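Local coordinates for protein SSD1 (Saccharomyces cerevisiae S288C, PDB 7AM1) that binds untranslated regions of mRNAs and represses translation, as a non-enzymatic pseudonuclease of the RNase II family, at residues 809-814 and 892-897; 720-725 and 730-735; 563-568 and 645-650; 639-644 and 687-692. All coordinates share one frame; numbering follows the deposited sequence.

Interaction 1: 809-814 and 892-897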
loop_
_atom_site.group_PDB
_atom_site.type_symbol
_atom_site.label_atom_id
_atom_site.label_comp_id
_atom_site.label_asym_id
_atom_site.label_seq_id
_atom_site.Cartn_x
_atom_site.Cartn_y
_atom_site.Cartn_z
ATOM N N LYS A 809 -6.121 28.881 3.218
ATOM C CA LYS A 809 -5.053 29.610 3.889
ATOM C C LYS A 809 -5.334 29.936 5.354
ATOM O O LYS A 809 -4.393 30.258 6.086
ATOM C CB LYS A 809 -4.777 30.934 3.162
ATOM C CG LYS A 809 -4.207 30.789 1.756
ATOM C CD LYS A 809 -3.532 32.077 1.309
ATOM C CE LYS A 809 -2.838 31.905 -0.036
ATOM N NZ LYS A 809 -3.837 31.736 -1.122
ATOM N N PHE A 810 -6.571 29.814 5.827
ATOM C CA PHE A 810 -6.899 30.337 7.147
ATOM C C PHE A 810 -6.550 29.337 8.242
ATOM O O PHE A 810 -6.889 28.152 8.153
ATOM C CB PHE A 810 -8.385 30.690 7.238
ATOM C CG PHE A 810 -8.831 31.012 8.635
ATOM C CD1 PHE A 810 -8.414 32.180 9.254
ATOM C CD2 PHE A 810 -9.638 30.136 9.337
ATOM C CE1 PHE A 810 -8.805 32.474 10.544
ATOM C CE2 PHE A 810 -10.033 30.422 10.627
ATOM C CZ PHE A 810 -9.615 31.591 11.232
ATOM N N ARG A 811 -5.841 29.821 9.266
ATOM C CA ARG A 811 -5.516 29.040 10.452
ATOM C C ARG A 811 -5.899 29.832 11.692
ATOM O O ARG A 811 -5.480 30.984 11.852
ATOM C CB ARG A 811 -4.025 28.687 10.522
ATOM C CG ARG A 811 -3.600 27.502 9.673
ATOM C CD ARG A 811 -3.199 27.931 8.282
ATOM N NE ARG A 811 -2.262 26.985 7.688
ATOM C CZ ARG A 811 -1.697 27.138 6.496
ATOM N NH1 ARG A 811 -1.975 28.207 5.761
ATOM N NH2 ARG A 811 -0.854 26.219 6.043
ATOM N N SER A 812 -6.680 29.210 12.566
ATOM C CA SER A 812 -7.007 29.784 13.863
ATOM C C SER A 812 -5.817 29.653 14.816
ATOM O O SER A 812 -4.818 28.993 14.518
ATOM C CB SER A 812 -8.217 29.085 14.474
ATOM O OG SER A 812 -7.844 27.796 14.930
ATOM N N THR A 813 -5.915 30.309 15.969
ATOM C CA THR A 813 -4.881 30.140 16.976
ATOM C C THR A 813 -4.980 28.740 17.590
ATOM O O THR A 813 -6.035 28.098 17.569
ATOM C CB THR A 813 -5.027 31.162 18.100
ATOM O OG1 THR A 813 -6.217 30.858 18.840
ATOM C CG2 THR A 813 -5.103 32.587 17.558
ATOM N N ALA A 814 -3.867 28.281 18.170
ATOM C CA ALA A 814 -3.854 26.972 18.820
ATOM C C ALA A 814 -4.888 26.893 19.938
ATOM O O ALA A 814 -5.532 25.853 20.129
ATOM C CB ALA A 814 -2.457 26.669 19.369
ATOM N N LEU A 892 -0.087 19.910 15.420
ATOM C CA LEU A 892 -1.084 20.543 14.568
ATOM C C LEU A 892 -1.091 19.828 13.222
ATOM O O LEU A 892 -0.036 19.632 12.611
ATOM C CB LEU A 892 -0.767 22.028 14.397
ATOM C CG LEU A 892 -0.868 22.847 15.688
ATOM C CD1 LEU A 892 0.092 24.025 15.665
ATOM C CD2 LEU A 892 -2.293 23.328 15.903
ATOM N N LEU A 893 -2.277 19.420 12.777
ATOM C CA LEU A 893 -2.428 18.574 11.600
ATOM C C LEU A 893 -3.340 19.253 10.591
ATOM O O LEU A 893 -4.427 19.725 10.944
ATOM C CB LEU A 893 -2.983 17.196 11.984
ATOM C CG LEU A 893 -3.368 16.252 10.841
ATOM C CD1 LEU A 893 -2.147 15.829 10.038
ATOM C CD2 LEU A 893 -4.098 15.022 11.382
ATOM N N ARG A 894 -2.870 19.325 9.348
ATOM C CA ARG A 894 -3.576 19.978 8.263
ATOM C C ARG A 894 -3.365 19.222 6.959
ATOM O O ARG A 894 -2.357 18.540 6.770
ATOM C CB ARG A 894 -3.092 21.411 8.074
ATOM C CG ARG A 894 -4.130 22.442 8.305
ATOM C CD ARG A 894 -3.484 23.803 8.204
ATOM N NE ARG A 894 -3.170 24.149 6.824
ATOM C CZ ARG A 894 -3.952 24.886 6.040
ATOM N NH1 ARG A 894 -3.573 25.148 4.798
ATOM N NH2 ARG A 894 -5.105 25.366 6.493
ATOM N N ALA A 895 -4.317 19.397 6.043
ATOM C CA ALA A 895 -4.180 19.009 4.641
ATOM C C ALA A 895 -4.149 20.284 3.796
ATOM O O ALA A 895 -5.154 20.999 3.712
ATOM C CB ALA A 895 -5.320 18.088 4.206
ATOM N N GLU A 896 -2.996 20.573 3.182
ATOM C CA GLU A 896 -2.860 21.735 2.307
ATOM C C GLU A 896 -3.566 21.438 0.988
ATOM O O GLU A 896 -3.231 20.461 0.311
ATOM C CB GLU A 896 -1.393 22.058 2.015
ATOM C CG GLU A 896 -0.433 22.001 3.183
ATOM C CD GLU A 896 -0.580 23.154 4.142
ATOM O OE1 GLU A 896 -1.385 24.068 3.868
ATOM O OE2 GLU A 896 0.119 23.138 5.177
ATOM N N VAL A 897 -4.538 22.263 0.622
ATOM C CA VAL A 897 -5.296 22.070 -0.609
ATOM C C VAL A 897 -4.722 22.980 -1.684
ATOM O O VAL A 897 -4.376 24.138 -1.415
ATOM C CB VAL A 897 -6.790 22.364 -0.378
ATOM C CG1 VAL A 897 -7.561 22.285 -1.687
ATOM C CG2 VAL A 897 -7.359 21.401 0.654
#
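R811 bends at chi2 (90°) and R894 at chi3 (74°), and these two turns lay one guanidinium flat on the other although the chains themselves cross at about a right angle. R811 is modelled in two conformers; in the one described the group centres are 3.2 Å apart and the planes 27° from parallel, with NE of R811 above the middle of the R894 guanidinium. The shared anion is E896: R894 NH1 gives a nearly straight bond of 2.6 Å to E896 OE1, and R811 NH2 forms a salt bridge of 3.1 Å with the same oxygen. R894 NH1 also bonds to N808 O, and its NH2 to G730 O. R894 and E896 lie on strand 888-896 of an antiparallel five-stranded sheet, consistent with the OB fold assigned to this C-terminal region, and the loop 809-814 passes over that strand before helix 814-827. R811 NH1 bonds back to K809 O at 3.2 Å, which helps to fix the rotation of its guanidinium. A leucine in place of R894 would probably leave E896 OE1 without its shorter bond, the two carbonyls without their donors, and R811 without its stacking partner. E896 OE2 turns to T905 on the adjoining strand.

Interaction 2: 720-725 and 730-735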
loop_
_atom_site.group_PDB
_atom_site.type_symbol
_atom_site.label_atom_id
_atom_site.label_comp_id
_atom_site.label_asym_id
_atom_site.label_seq_id
_atom_site.Cartn_x
_atom_site.Cartn_y
_atom_site.Cartn_z
ATOM N N LYS A 720 -9.795 15.282 3.085
ATOM C CA LYS A 720 -11.078 15.973 3.142
ATOM C C LYS A 720 -11.691 15.896 4.535
ATOM O O LYS A 720 -12.276 16.874 5.021
ATOM C CB LYS A 720 -12.011 15.361 2.102
ATOM C CG LYS A 720 -13.403 15.940 2.055
ATOM C CD LYS A 720 -14.140 15.360 0.855
ATOM C CE LYS A 720 -15.627 15.203 1.107
ATOM N NZ LYS A 720 -16.122 13.907 0.559
ATOM N N THR A 721 -11.566 14.738 5.190
ATOM C CA THR A 721 -12.124 14.556 6.526
ATOM C C THR A 721 -11.352 15.377 7.552
ATOM O O THR A 721 -11.949 16.026 8.422
ATOM C CB THR A 721 -12.102 13.069 6.896
ATOM O OG1 THR A 721 -12.917 12.317 5.984
ATOM C CG2 THR A 721 -12.621 12.861 8.294
ATOM N N ILE A 722 -10.023 15.379 7.451
ATOM C CA ILE A 722 -9.210 16.174 8.363
ATOM C C ILE A 722 -9.583 17.647 8.260
ATOM O O ILE A 722 -9.635 18.363 9.268
ATOM C CB ILE A 722 -7.716 15.941 8.074
ATOM C CG1 ILE A 722 -7.284 14.571 8.600
ATOM C CG2 ILE A 722 -6.881 17.053 8.689
ATOM C CD1 ILE A 722 -5.942 14.094 8.073
ATOM N N ASN A 723 -9.831 18.133 7.044
ATOM C CA ASN A 723 -10.144 19.548 6.878
ATOM C C ASN A 723 -11.575 19.869 7.289
ATOM O O ASN A 723 -11.861 20.994 7.717
ATOM C CB ASN A 723 -9.912 19.978 5.432
ATOM C CG ASN A 723 -8.441 20.140 5.106
ATOM O OD1 ASN A 723 -7.597 20.209 6.000
ATOM N ND2 ASN A 723 -8.129 20.224 3.820
ATOM N N ASP A 724 -12.488 18.910 7.142
ATOM C CA ASP A 724 -13.856 19.114 7.599
ATOM C C ASP A 724 -13.925 19.106 9.119
ATOM O O ASP A 724 -14.682 19.880 9.714
ATOM C CB ASP A 724 -14.756 18.033 6.997
ATOM C CG ASP A 724 -16.202 18.142 7.449
ATOM O OD1 ASP A 724 -16.471 17.958 8.656
ATOM O OD2 ASP A 724 -17.075 18.388 6.588
ATOM N N MET A 725 -13.124 18.252 9.765
ATOM C CA MET A 725 -13.059 18.251 11.220
ATOM C C MET A 725 -12.518 19.568 11.757
ATOM O O MET A 725 -12.887 19.983 12.862
ATOM C CB MET A 725 -12.188 17.088 11.698
ATOM C CG MET A 725 -12.820 15.716 11.486
ATOM S SD MET A 725 -11.664 14.355 11.749
ATOM C CE MET A 725 -11.336 14.453 13.508
ATOM N N GLY A 730 -9.183 25.543 10.529
ATOM C CA GLY A 730 -8.216 25.282 9.485
ATOM C C GLY A 730 -7.143 24.287 9.851
ATOM O O GLY A 730 -6.136 24.199 9.151
ATOM N N GLN A 731 -7.330 23.525 10.926
ATOM C CA GLN A 731 -6.320 22.580 11.384
ATOM C C GLN A 731 -6.868 21.838 12.596
ATOM O O GLN A 731 -7.825 22.282 13.239
ATOM C CB GLN A 731 -5.000 23.267 11.735
ATOM C CG GLN A 731 -5.064 24.061 13.008
ATOM C CD GLN A 731 -4.298 25.363 12.927
ATOM O OE1 GLN A 731 -4.818 26.424 13.285
ATOM N NE2 GLN A 731 -3.056 25.292 12.461
ATOM N N LEU A 732 -6.264 20.690 12.879
ATOM C CA LEU A 732 -6.581 19.894 14.053
ATOM C C LEU A 732 -5.370 19.891 14.975
ATOM O O LEU A 732 -4.242 20.174 14.562
ATOM C CB LEU A 732 -6.955 18.455 13.688
ATOM C CG LEU A 732 -8.113 18.268 12.711
ATOM C CD1 LEU A 732 -8.271 16.792 12.395
ATOM C CD2 LEU A 732 -9.406 18.847 13.262
ATOM N N LEU A 733 -5.630 19.610 16.245
ATOM C CA LEU A 733 -4.590 19.462 17.254
ATOM C C LEU A 733 -4.788 18.098 17.895
ATOM O O LEU A 733 -5.881 17.793 18.383
ATOM C CB LEU A 733 -4.669 20.585 18.292
ATOM C CG LEU A 733 -3.618 20.616 19.401
ATOM C CD1 LEU A 733 -2.226 20.768 18.821
ATOM C CD2 LEU A 733 -3.918 21.737 20.402
ATOM N N THR A 734 -3.751 17.267 17.872
ATOM C CA THR A 734 -3.869 15.939 18.447
ATOM C C THR A 734 -2.530 15.513 19.019
ATOM O O THR A 734 -1.473 15.982 18.586
ATOM C CB THR A 734 -4.341 14.904 17.416
ATOM O OG1 THR A 734 -4.592 13.654 18.076
ATOM C CG2 THR A 734 -3.298 14.695 16.335
ATOM N N MET A 735 -2.585 14.617 19.995
ATOM C CA MET A 735 -1.368 14.009 20.506
ATOM C C MET A 735 -0.857 13.004 19.483
ATOM O O MET A 735 -1.637 12.277 18.864
ATOM C CB MET A 735 -1.626 13.329 21.851
ATOM C CG MET A 735 -2.091 14.278 22.946
ATOM S SD MET A 735 -0.926 15.626 23.231
ATOM C CE MET A 735 0.532 14.700 23.708
#
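I722 is the first residue of the helical segment 720-725 to meet L732, and it does so in two ways. Its methyl CG2, which stands anti to the backbone N, lies 4.0 Å from CD1 of L732, while its carbonyl oxygen O comes within 3.8 Å of that same CD1. The two side chains meet at a slant, branch against branch. From N723, the next residue, ND2 bonds to the carbonyl of A895 on strand 888-896, a second tie between helix and sheet. The helix then completes its last turn with M725 N bonded to T721 O at 2.9 Å. Here L732 is met again: M725 CB is 3.6 Å from CD2 of L732, and the backbone carbon C of M725 is 3.5 Å from that methyl. A bend at chi3 (67°) brings the M725 methyl CE round to within 4.0 Å of L732 CD1. The leucine therefore has one methyl, CD2, against the start of the M725 side chain and its backbone, and the other, CD1, between I722 and the end of M725. I722 and M725, three residues apart on the helix, and L732 of the strand are all buried, and the contact is apolar packing of one strand residue on a final helical turn. It marks a short helix-to-strand connection, in which the long helix 689-725 hands over to strand 732-741, the opening strand of the C-terminal antiparallel sheet that belongs by family to the OB fold.

Interaction 3: 563-568 and 645-650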
loop_
_atom_site.group_PDB
_atom_site.type_symbol
_atom_site.label_atom_id
_atom_site.label_comp_id
_atom_site.label_asym_id
_atom_site.label_seq_id
_atom_site.Cartn_x
_atom_site.Cartn_y
_atom_site.Cartn_z
ATOM N N LYS A 563 0.532 -27.969 -3.280
ATOM C CA LYS A 563 -0.008 -28.983 -4.174
ATOM C C LYS A 563 0.409 -28.743 -5.620
ATOM O O LYS A 563 0.869 -29.668 -6.301
ATOM C CB LYS A 563 -1.532 -29.019 -4.055
ATOM C CG LYS A 563 -2.189 -30.033 -4.973
ATOM C CD LYS A 563 -3.493 -30.544 -4.396
ATOM C CE LYS A 563 -3.256 -31.378 -3.141
ATOM N N ILE A 564 0.244 -27.512 -6.117
ATOM C CA ILE A 564 0.527 -27.262 -7.529
ATOM C C ILE A 564 2.025 -27.305 -7.801
ATOM O O ILE A 564 2.448 -27.707 -8.890
ATOM C CB ILE A 564 -0.093 -25.935 -8.013
ATOM C CG1 ILE A 564 0.516 -24.739 -7.285
ATOM C CG2 ILE A 564 -1.611 -25.975 -7.850
ATOM C CD1 ILE A 564 -0.001 -23.384 -7.788
ATOM N N TYR A 565 2.859 -26.878 -6.852
ATOM C CA TYR A 565 4.291 -26.979 -7.101
ATOM C C TYR A 565 4.741 -28.436 -7.129
ATOM O O TYR A 565 5.561 -28.824 -7.970
ATOM C CB TYR A 565 5.089 -26.212 -6.051
ATOM C CG TYR A 565 6.567 -26.289 -6.343
ATOM C CD1 TYR A 565 7.082 -25.765 -7.526
ATOM C CD2 TYR A 565 7.440 -26.932 -5.475
ATOM C CE1 TYR A 565 8.423 -25.849 -7.822
ATOM C CE2 TYR A 565 8.795 -27.026 -5.768
ATOM C CZ TYR A 565 9.278 -26.483 -6.947
ATOM O OH TYR A 565 10.621 -26.562 -7.259
ATOM N N THR A 566 4.219 -29.254 -6.210
ATOM C CA THR A 566 4.585 -30.665 -6.174
ATOM C C THR A 566 4.247 -31.367 -7.484
ATOM O O THR A 566 5.062 -32.138 -8.003
ATOM C CB THR A 566 3.898 -31.361 -5.001
ATOM O OG1 THR A 566 4.494 -30.918 -3.778
ATOM C CG2 THR A 566 4.044 -32.877 -5.120
ATOM N N LYS A 567 3.071 -31.097 -8.052
ATOM C CA LYS A 567 2.639 -31.822 -9.244
ATOM C C LYS A 567 3.082 -31.146 -10.539
ATOM O O LYS A 567 3.546 -31.834 -11.459
ATOM C CB LYS A 567 1.113 -31.981 -9.232
ATOM N N LEU A 568 2.940 -29.818 -10.645
ATOM C CA LEU A 568 3.289 -29.108 -11.870
ATOM C C LEU A 568 4.709 -28.555 -11.867
ATOM O O LEU A 568 5.215 -28.185 -12.931
ATOM C CB LEU A 568 2.338 -27.937 -12.133
ATOM C CG LEU A 568 0.879 -28.248 -12.455
ATOM C CD1 LEU A 568 0.196 -26.971 -12.944
ATOM C CD2 LEU A 568 0.766 -29.365 -13.480
ATOM N N ASP A 645 15.084 -22.348 -3.329
ATOM C CA ASP A 645 15.457 -21.879 -2.004
ATOM C C ASP A 645 14.953 -20.470 -1.720
ATOM O O ASP A 645 15.114 -19.988 -0.593
ATOM C CB ASP A 645 16.980 -21.905 -1.850
ATOM C CG ASP A 645 17.529 -23.308 -1.661
ATOM O OD1 ASP A 645 16.759 -24.210 -1.271
ATOM O OD2 ASP A 645 18.734 -23.509 -1.916
ATOM N N GLN A 646 14.333 -19.810 -2.703
ATOM C CA GLN A 646 13.906 -18.422 -2.565
ATOM C C GLN A 646 12.424 -18.257 -2.884
ATOM O O GLN A 646 11.998 -17.199 -3.360
ATOM C CB GLN A 646 14.752 -17.513 -3.456
ATOM C CG GLN A 646 16.237 -17.545 -3.126
ATOM C CD GLN A 646 16.528 -17.090 -1.706
ATOM O OE1 GLN A 646 15.797 -16.277 -1.138
ATOM N NE2 GLN A 646 17.598 -17.620 -1.124
ATOM N N TYR A 647 11.627 -19.288 -2.612
ATOM C CA TYR A 647 10.181 -19.227 -2.767
ATOM C C TYR A 647 9.482 -18.610 -1.561
ATOM O O TYR A 647 8.260 -18.427 -1.599
ATOM C CB TYR A 647 9.616 -20.632 -2.995
ATOM C CG TYR A 647 9.930 -21.286 -4.327
ATOM C CD1 TYR A 647 10.560 -20.596 -5.361
ATOM C CD2 TYR A 647 9.582 -22.611 -4.544
ATOM C CE1 TYR A 647 10.827 -21.219 -6.571
ATOM C CE2 TYR A 647 9.846 -23.236 -5.733
ATOM C CZ TYR A 647 10.463 -22.547 -6.746
ATOM O OH TYR A 647 10.709 -23.207 -7.928
ATOM N N GLY A 648 10.220 -18.282 -0.504
ATOM C CA GLY A 648 9.592 -17.913 0.746
ATOM C C GLY A 648 8.854 -16.589 0.677
ATOM O O GLY A 648 9.178 -15.695 -0.105
ATOM N N HIS A 649 7.822 -16.494 1.506
ATOM C CA HIS A 649 7.031 -15.282 1.708
ATOM C C HIS A 649 7.390 -14.794 3.111
ATOM O O HIS A 649 6.846 -15.286 4.107
ATOM C CB HIS A 649 5.546 -15.579 1.551
ATOM C CG HIS A 649 4.692 -14.363 1.355
ATOM N ND1 HIS A 649 4.647 -13.325 2.260
ATOM C CD2 HIS A 649 3.824 -14.038 0.368
ATOM C CE1 HIS A 649 3.801 -12.405 1.830
ATOM N NE2 HIS A 649 3.285 -12.815 0.685
ATOM N N TYR A 650 8.332 -13.849 3.181
ATOM C CA TYR A 650 8.899 -13.440 4.463
ATOM C C TYR A 650 7.825 -12.903 5.404
ATOM O O TYR A 650 7.742 -13.315 6.566
ATOM C CB TYR A 650 9.990 -12.388 4.238
ATOM C CG TYR A 650 10.632 -11.873 5.509
ATOM C CD1 TYR A 650 11.753 -12.493 6.049
ATOM C CD2 TYR A 650 10.119 -10.763 6.164
ATOM C CE1 TYR A 650 12.342 -12.020 7.212
ATOM C CE2 TYR A 650 10.698 -10.283 7.324
ATOM C CZ TYR A 650 11.807 -10.912 7.844
ATOM O OH TYR A 650 12.369 -10.420 9.001
HETATM O O HOH W 1 11.589 -25.653 -9.630
#
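Y565 and Y647 mark the nearest backbone approach, yet their CA atoms are still 10.7 Å apart, so only long side chains can join the last turns of helix 544-568 to the irregular segment 645-650. The Y565 side chain leaves the helix with CG anti to the backbone N (chi1 -178°), which carries its ring toward the loop. The two rings then form a T-shaped pair: planes at 87°, centroids 5.1 Å apart, the edge of Y647 directed at the face of Y565. The touching atom is CE2 of Y647, which stands over the rim of that face, 3.5 Å from CZ of Y565. Both hydroxyls share one water. It lies in the ring plane of Y565, 2.7 Å from Y565 OH, and donates to Y647 OH at 3.1 Å. Y647 OH in turn bonds to the carbonyl of A639, so the buried phenol has partners for both its donor and acceptor roles. With a leucine in place of Y565, the CE2 edge of Y647 would probably lose its facing ring and the water one of its two tyrosine partners. Beyond the pair, Y647 also meets the ring of F637 on strand 635-638, while I564 and L568 turn to helix 668-681, so that within the RNB domain the end of helix 544-568 is held between that helix and the loop following the strand.

Interaction 4: 639-644 and 687-692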
loop_
_atom_site.group_PDB
_atom_site.type_symbol
_atom_site.label_atom_id
_atom_site.label_comp_id
_atom_site.label_asym_id
_atom_site.label_seq_id
_atom_site.Cartn_x
_atom_site.Cartn_y
_atom_site.Cartn_z
ATOM N N ALA A 639 7.512 -20.782 -10.878
ATOM C CA ALA A 639 8.457 -21.495 -10.025
ATOM C C ALA A 639 9.766 -21.784 -10.742
ATOM O O ALA A 639 10.843 -21.679 -10.143
ATOM C CB ALA A 639 7.828 -22.797 -9.518
ATOM N N GLY A 640 9.698 -22.161 -12.017
ATOM C CA GLY A 640 10.894 -22.518 -12.757
ATOM C C GLY A 640 11.836 -21.365 -13.024
ATOM O O GLY A 640 12.985 -21.604 -13.408
ATOM N N LYS A 641 11.396 -20.135 -12.808
ATOM C CA LYS A 641 12.246 -18.976 -13.035
ATOM C C LYS A 641 13.009 -18.549 -11.787
ATOM O O LYS A 641 13.825 -17.627 -11.868
ATOM C CB LYS A 641 11.397 -17.804 -13.533
ATOM C CG LYS A 641 10.633 -18.088 -14.813
ATOM C CD LYS A 641 11.588 -18.485 -15.930
ATOM C CE LYS A 641 11.214 -17.849 -17.261
ATOM N NZ LYS A 641 12.419 -17.294 -17.947
ATOM N N VAL A 642 12.787 -19.213 -10.653
ATOM C CA VAL A 642 13.344 -18.804 -9.370
ATOM C C VAL A 642 13.947 -20.022 -8.687
ATOM O O VAL A 642 13.452 -21.145 -8.822
ATOM C CB VAL A 642 12.267 -18.145 -8.473
ATOM C CG1 VAL A 642 12.769 -17.955 -7.043
ATOM C CG2 VAL A 642 11.832 -16.809 -9.062
ATOM N N ASP A 643 15.026 -19.794 -7.950
ATOM C CA ASP A 643 15.652 -20.870 -7.196
ATOM C C ASP A 643 14.689 -21.368 -6.120
ATOM O O ASP A 643 14.131 -20.553 -5.373
ATOM C CB ASP A 643 16.958 -20.385 -6.565
ATOM C CG ASP A 643 17.714 -21.497 -5.862
ATOM O OD1 ASP A 643 17.137 -22.139 -4.961
ATOM O OD2 ASP A 643 18.887 -21.742 -6.219
ATOM N N PRO A 644 14.458 -22.680 -6.009
ATOM C CA PRO A 644 13.491 -23.170 -5.010
ATOM C C PRO A 644 13.869 -22.832 -3.576
ATOM O O PRO A 644 13.033 -23.000 -2.681
ATOM C CB PRO A 644 13.484 -24.690 -5.234
ATOM C CG PRO A 644 13.940 -24.869 -6.630
ATOM C CD PRO A 644 14.926 -23.764 -6.892
ATOM N N GLU A 687 1.129 -25.066 -20.778
ATOM C CA GLU A 687 1.374 -23.642 -20.948
ATOM C C GLU A 687 2.867 -23.364 -21.066
ATOM O O GLU A 687 3.691 -23.997 -20.399
ATOM C CB GLU A 687 0.785 -22.852 -19.782
ATOM C CG GLU A 687 -0.724 -22.952 -19.679
ATOM C CD GLU A 687 -1.425 -22.390 -20.900
ATOM O OE1 GLU A 687 -0.954 -21.365 -21.435
ATOM O OE2 GLU A 687 -2.434 -22.983 -21.335
ATOM N N ASP A 688 3.209 -22.405 -21.918
ATOM C CA ASP A 688 4.598 -22.008 -22.096
ATOM C C ASP A 688 5.089 -21.295 -20.843
ATOM O O ASP A 688 4.385 -20.459 -20.272
ATOM C CB ASP A 688 4.719 -21.097 -23.316
ATOM C CG ASP A 688 6.129 -20.588 -23.531
ATOM O OD1 ASP A 688 7.080 -21.194 -22.995
ATOM O OD2 ASP A 688 6.285 -19.572 -24.238
ATOM N N MET A 689 6.303 -21.637 -20.402
ATOM C CA MET A 689 6.833 -21.002 -19.201
ATOM C C MET A 689 7.016 -19.504 -19.414
ATOM O O MET A 689 6.802 -18.707 -18.493
ATOM C CB MET A 689 8.160 -21.640 -18.781
ATOM C CG MET A 689 8.645 -21.096 -17.433
ATOM S SD MET A 689 10.163 -21.801 -16.762
ATOM C CE MET A 689 9.744 -23.523 -16.629
ATOM N N GLU A 690 7.429 -19.103 -20.617
ATOM C CA GLU A 690 7.663 -17.687 -20.875
ATOM C C GLU A 690 6.352 -16.915 -20.960
ATOM O O GLU A 690 6.285 -15.756 -20.540
ATOM C CB GLU A 690 8.487 -17.519 -22.150
ATOM C CG GLU A 690 9.895 -18.083 -22.019
ATOM C CD GLU A 690 10.685 -17.413 -20.902
ATOM O OE1 GLU A 690 10.530 -16.184 -20.716
ATOM O OE2 GLU A 690 11.441 -18.117 -20.200
ATOM N N ALA A 691 5.303 -17.532 -21.506
ATOM C CA ALA A 691 3.990 -16.894 -21.488
ATOM C C ALA A 691 3.490 -16.708 -20.060
ATOM O O ALA A 691 2.927 -15.659 -19.725
ATOM C CB ALA A 691 2.992 -17.721 -22.296
ATOM N N LEU A 692 3.681 -17.717 -19.205
ATOM C CA LEU A 692 3.260 -17.606 -17.814
ATOM C C LEU A 692 4.063 -16.538 -17.085
ATOM O O LEU A 692 3.525 -15.816 -16.238
ATOM C CB LEU A 692 3.409 -18.957 -17.113
ATOM C CG LEU A 692 2.358 -20.008 -17.475
ATOM C CD1 LEU A 692 2.766 -21.375 -16.957
ATOM C CD2 LEU A 692 0.987 -19.619 -16.930
#
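K641 and E690 supply the electrostatic part of the contact. NZ of K641 donates to OE2 of E690 at 2.6 Å, using the syn lone pair of that oxygen, and the pair counts as a salt bridge. E690 starts out directed away from the partner segment, but a bend at chi2 (-60°) curls its carboxylate back; K641, kinked along its length, crosses it at about a right angle. Both residues are exposed, so this bridge sits at the surface of the protein.

The apolar part belongs to M689. Its side chain extends from the helix with CG anti to the backbone N (chi1 -173°), and then turns at its end. SD lies 3.7 Å from CD of K641 and 4.1 Å from C of G640, and the methyl CE reaches CA of G640 at 4.2 Å. With M689 placed as it is, a CB on G640 would stand only 2.7 Å from M689 CE, consistent with a glycine here. Behind this contact, M689 also rests on I638 of strand 635-638 and on D570 and L571.

Hydrogen bonds inside each segment hold it in shape. V642 N bonds to A639 O at 3.2 Å, closing the short 3-10 turn, and L692 N bonds to D688 O. A side-chain bond adds the N-cap: OD1 of D688 accepts from E690 N at 3.2 Å, met steeply from above the carboxylate plane (77°). The whole is an N-capped helix start, the first turn of helix 689-725, docked by one methionine and one salt bridge on the 3-10 turn that follows strand 635-638 of the RNB domain.

How the interactions relate
The four contacts form two clusters on opposite sides of the chain's centre. Interactions 3 and 4, 12 Å apart between centres, interleave along the chain and meet directly, with Y565 CE1 3.5 Å from A639 CB; interaction 3 lies within the RNB domain, and interaction 4 joins its 639-644 segment to the start of helix 689-725. Interactions 2 and 1 follow in series, 8 Å apart between centres, and use neighbouring strands of the C-terminal sheet, where L893 N probably bonds to L732 O at 2.8 Å. Helix 689-725 spans the gap: its first turn takes part in interaction 4 and its last in interaction 2, about 50 Å away between centres. One long helix thus physically links the RNB surface with the C-terminal OB-type domain.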